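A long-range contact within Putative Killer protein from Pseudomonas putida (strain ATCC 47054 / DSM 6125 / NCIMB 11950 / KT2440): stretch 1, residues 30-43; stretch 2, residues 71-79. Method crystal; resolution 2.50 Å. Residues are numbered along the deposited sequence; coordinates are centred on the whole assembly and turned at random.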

# COMPACT_ATOMS: atom_id res chain seq x y z
N ASP B 30 -14.35 11.05 -20.37
CA ASP B 30 -13.80 12.34 -19.97
C ASP B 30 -12.28 12.33 -19.76
O ASP B 30 -11.76 11.51 -18.99
CB ASP B 30 -14.51 12.79 -18.69
CG ASP B 30 -13.86 13.97 -18.03
OD1 ASP B 30 -13.44 14.91 -18.74
OD2 ASP B 30 -13.78 13.96 -16.77
N ILE B 31 -11.56 13.23 -20.43
CA ILE B 31 -10.09 13.21 -20.42
C ILE B 31 -9.50 13.40 -19.02
O ILE B 31 -8.53 12.71 -18.66
CB ILE B 31 -9.48 14.28 -21.35
CG1 ILE B 31 -7.96 14.30 -21.21
CG2 ILE B 31 -10.08 15.66 -21.07
CD1 ILE B 31 -7.24 14.88 -22.42
N LYS B 32 -10.09 14.29 -18.23
CA LYS B 32 -9.60 14.52 -16.88
C LYS B 32 -9.71 13.23 -16.05
O LYS B 32 -8.77 12.85 -15.37
CB LYS B 32 -10.38 15.66 -16.21
CG LYS B 32 -9.87 16.01 -14.84
CD LYS B 32 -10.74 17.06 -14.14
CE LYS B 32 -10.63 16.91 -12.62
NZ LYS B 32 -11.95 16.87 -11.92
N SER B 33 -10.86 12.56 -16.13
CA SER B 33 -11.09 11.33 -15.41
C SER B 33 -10.10 10.24 -15.78
O SER B 33 -9.61 9.52 -14.91
CB SER B 33 -12.52 10.83 -15.65
OG SER B 33 -13.39 11.37 -14.68
N VAL B 34 -9.81 10.12 -17.07
CA VAL B 34 -8.84 9.16 -17.56
C VAL B 34 -7.44 9.50 -17.02
O VAL B 34 -6.71 8.62 -16.56
CB VAL B 34 -8.83 9.12 -19.11
CG1 VAL B 34 -7.65 8.28 -19.65
CG2 VAL B 34 -10.16 8.58 -19.63
N ALA B 35 -7.10 10.78 -17.06
CA ALA B 35 -5.83 11.25 -16.52
C ALA B 35 -5.68 10.90 -15.06
O ALA B 35 -4.61 10.53 -14.60
CB ALA B 35 -5.70 12.77 -16.71
N GLU B 36 -6.77 11.06 -14.32
CA GLU B 36 -6.76 10.81 -12.90
C GLU B 36 -6.49 9.36 -12.62
O GLU B 36 -5.85 9.02 -11.65
CB GLU B 36 -8.09 11.20 -12.30
CG GLU B 36 -8.26 12.70 -12.29
CD GLU B 36 -9.61 13.13 -11.79
OE1 GLU B 36 -10.61 12.49 -12.19
OE2 GLU B 36 -9.65 14.09 -11.00
N ARG B 37 -7.01 8.53 -13.50
CA ARG B 37 -6.89 7.11 -13.39
C ARG B 37 -5.47 6.66 -13.74
O ARG B 37 -4.90 5.76 -13.08
CB ARG B 37 -7.91 6.45 -14.29
CG ARG B 37 -7.96 4.95 -14.15
CD ARG B 37 -9.25 4.38 -14.73
NE ARG B 37 -9.34 4.62 -16.17
CZ ARG B 37 -10.34 5.27 -16.76
NH1 ARG B 37 -11.35 5.73 -16.03
NH2 ARG B 37 -10.34 5.44 -18.08
N LYS B 38 -4.89 7.27 -14.78
CA LYS B 38 -3.52 6.97 -15.19
C LYS B 38 -2.55 7.37 -14.08
O LYS B 38 -1.64 6.58 -13.73
CB LYS B 38 -3.17 7.68 -16.50
CG LYS B 38 -4.10 7.34 -17.65
CD LYS B 38 -3.80 5.99 -18.23
CE LYS B 38 -4.95 5.50 -19.09
NZ LYS B 38 -4.53 4.35 -19.96
N LEU B 39 -2.75 8.57 -13.53
CA LEU B 39 -1.95 8.98 -12.38
C LEU B 39 -2.13 7.99 -11.21
O LEU B 39 -1.15 7.65 -10.54
CB LEU B 39 -2.32 10.39 -11.93
CG LEU B 39 -1.97 11.55 -12.86
CD1 LEU B 39 -2.16 12.84 -12.09
CD2 LEU B 39 -0.54 11.45 -13.38
N ALA B 40 -3.35 7.52 -10.97
CA ALA B 40 -3.60 6.51 -9.94
C ALA B 40 -2.74 5.25 -10.15
O ALA B 40 -2.11 4.75 -9.22
CB ALA B 40 -5.08 6.12 -9.92
N MET B 41 -2.74 4.74 -11.37
CA MET B 41 -2.01 3.53 -11.69
C MET B 41 -0.52 3.74 -11.52
O MET B 41 0.16 2.89 -10.92
CB MET B 41 -2.34 3.06 -13.10
CG MET B 41 -3.78 2.66 -13.24
SD MET B 41 -4.14 1.88 -14.82
CE MET B 41 -3.79 3.22 -15.95
N LEU B 42 -0.01 4.86 -12.03
CA LEU B 42 1.40 5.22 -11.90
C LEU B 42 1.85 5.20 -10.45
O LEU B 42 2.88 4.63 -10.12
CB LEU B 42 1.69 6.60 -12.49
CG LEU B 42 1.95 6.77 -13.98
CD1 LEU B 42 2.20 8.22 -14.22
CD2 LEU B 42 3.14 5.95 -14.40
N ASP B 43 1.07 5.84 -9.58
CA ASP B 43 1.39 5.85 -8.17
C ASP B 43 1.29 4.45 -7.54
O ASP B 43 2.04 4.12 -6.63
CB ASP B 43 0.49 6.83 -7.42
CG ASP B 43 0.97 8.27 -7.57
N SER B 71 5.94 5.48 -22.03
CA SER B 71 4.76 6.32 -22.00
C SER B 71 3.48 5.48 -22.07
O SER B 71 3.47 4.39 -22.66
CB SER B 71 4.79 7.34 -23.14
OG SER B 71 4.51 6.69 -24.36
N ILE B 72 2.42 6.00 -21.45
CA ILE B 72 1.13 5.35 -21.51
C ILE B 72 0.11 6.29 -22.16
O ILE B 72 0.17 7.51 -22.01
CB ILE B 72 0.65 4.90 -20.12
CG1 ILE B 72 0.62 6.07 -19.15
CG2 ILE B 72 1.56 3.78 -19.55
CD1 ILE B 72 0.00 5.71 -17.83
N ARG B 73 -0.80 5.70 -22.93
CA ARG B 73 -1.83 6.46 -23.60
C ARG B 73 -2.80 7.06 -22.60
O ARG B 73 -3.29 6.36 -21.72
CB ARG B 73 -2.58 5.55 -24.59
CG ARG B 73 -3.60 6.25 -25.50
CD ARG B 73 -4.03 5.31 -26.64
NE ARG B 73 -4.91 5.96 -27.60
CZ ARG B 73 -6.22 6.12 -27.43
NH1 ARG B 73 -6.81 5.70 -26.32
NH2 ARG B 73 -6.95 6.72 -28.37
N VAL B 74 -3.06 8.36 -22.70
CA VAL B 74 -4.19 8.99 -22.02
C VAL B 74 -5.36 9.10 -23.01
O VAL B 74 -6.49 8.71 -22.70
CB VAL B 74 -3.84 10.40 -21.46
CG1 VAL B 74 -5.10 11.12 -20.98
CG2 VAL B 74 -2.84 10.30 -20.32
N ASN B 75 -5.08 9.64 -24.20
CA ASN B 75 -5.97 9.48 -25.34
C ASN B 75 -5.17 9.53 -26.64
O ASN B 75 -3.94 9.38 -26.62
CB ASN B 75 -7.10 10.53 -25.34
CG ASN B 75 -6.60 11.98 -25.39
OD1 ASN B 75 -5.50 12.29 -25.85
ND2 ASN B 75 -7.45 12.88 -24.92
N ASP B 76 -5.85 9.74 -27.77
CA ASP B 76 -5.18 9.77 -29.06
C ASP B 76 -4.15 10.91 -29.16
O ASP B 76 -3.20 10.84 -29.94
CB ASP B 76 -6.21 9.88 -30.20
CG ASP B 76 -6.91 11.24 -30.23
OD1 ASP B 76 -7.03 11.89 -29.16
OD2 ASP B 76 -7.34 11.68 -31.33
N GLN B 77 -4.34 11.95 -28.36
CA GLN B 77 -3.47 13.12 -28.41
C GLN B 77 -2.37 13.07 -27.33
O GLN B 77 -1.20 13.31 -27.62
CB GLN B 77 -4.30 14.42 -28.29
CG GLN B 77 -3.46 15.68 -28.45
CD GLN B 77 -4.21 16.98 -28.17
OE1 GLN B 77 -5.40 16.97 -27.84
NE2 GLN B 77 -3.51 18.11 -28.29
N TRP B 78 -2.75 12.77 -26.09
CA TRP B 78 -1.84 12.93 -24.95
C TRP B 78 -1.35 11.63 -24.38
O TRP B 78 -2.12 10.67 -24.25
CB TRP B 78 -2.51 13.70 -23.83
CG TRP B 78 -2.84 15.11 -24.17
CD1 TRP B 78 -4.06 15.60 -24.46
CD2 TRP B 78 -1.92 16.21 -24.26
NE1 TRP B 78 -3.97 16.95 -24.71
CE2 TRP B 78 -2.67 17.35 -24.60
CE3 TRP B 78 -0.54 16.34 -24.08
CZ2 TRP B 78 -2.09 18.61 -24.77
CZ3 TRP B 78 0.04 17.59 -24.25
CH2 TRP B 78 -0.74 18.71 -24.60
N ARG B 79 -0.07 11.63 -24.03
CA ARG B 79 0.56 10.52 -23.34
C ARG B 79 1.37 10.99 -22.14
O ARG B 79 2.02 12.03 -22.19
CB ARG B 79 1.47 9.75 -24.29
CG ARG B 79 0.72 8.80 -25.19
CD ARG B 79 1.65 8.14 -26.19
NE ARG B 79 0.99 6.95 -26.73
CZ ARG B 79 1.17 5.72 -26.25
NH1 ARG B 79 2.01 5.50 -25.25
NH2 ARG B 79 0.51 4.71 -26.78

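A helix that packs against a strand and the turn beyond it usually does so through one stripe of side chains, recurring every three or four residues, and the contact between residues 30-43 and 71-79 of this putative Killer protein is a compact example. The helix, residues 31-43, runs at 144° to the strand 71-73, closer to antiparallel than to parallel, so that its first turn meets the turn after the strand and its later turns meet the strand itself. Together the two stretches bury 386 Å².

Asp 30 makes no contact with the second stretch, but it starts the helix that does. At the N-cap its carboxylate accepts weak bonds from backbone amides of the first turn, which have no preceding helical carbonyl to bond to: Lys 32 N lies 3.4 Å from Asp 30 OD1, and Ser 33 N lies 3.3 Å from Asp 30 OD2.

Ile 31 opens the interface. Its CA-to-CB bond points sideways, yet with both chi angles near t the extended side chain carries its end to the turn. Ile 31 CD1 comes within 3.8 Å of Trp 78 CD1, meeting the ring obliquely, and within 3.2 Å of Asn 75 ND2, a tight van der Waals approach. The turn it touches is itself well braced: Asn 75 OD1 accepts from both Gln 77 N and Trp 78 N, each at 2.8 Å, while Val 74 N donates to Trp 78 O at 2.9 Å. A short side chain with an acceptor oxygen suits this position, since Asn 75 OD1 gathers two backbone donors.

Lys 32 and Ser 33 take no part in the contact, and Val 34 resumes it one turn along. Pointing toward the second stretch, it sets its CG1 4.0 Å from Val 74 CG1 and, closer still, 3.3 Å from the backbone atom Val 74 O. Ala 35 follows, with Ala 35 CA 6.2 Å from Val 74 CA; its small methyl points sideways, and its backbone N lies 4.4 Å from Val 74 CG1. Val 74 thus touches Ile 31, Val 34 and Ala 35, and Lys 38 as well, which explains why it has the largest covered area of any residue in the pair.

Lys 38 shows how a long, amphipathic side chain can serve a largely apolar interface. Its aliphatic part packs against branched neighbours, CG at 4.2 Å from Val 74 CG2 and CD at 3.8 Å from Ile 72 CD1, and its ammonium group then reaches the strand backbone, where Lys 38 NZ donates to Arg 73 O at 2.9 Å. This is the single hydrogen bond between the stretches, and it gives the ammonium group of this buried residue a polar partner; NZ is also hydrogen-bonded elsewhere in the structure.

One turn further on, Leu 42 closes the stripe. It points toward the strand, and its CG lies 4.4 Å from Ile 72 CD1, the same methyl that meets Lys 38. Ile 72 is buried and directed at the helix, well suited to pack against both.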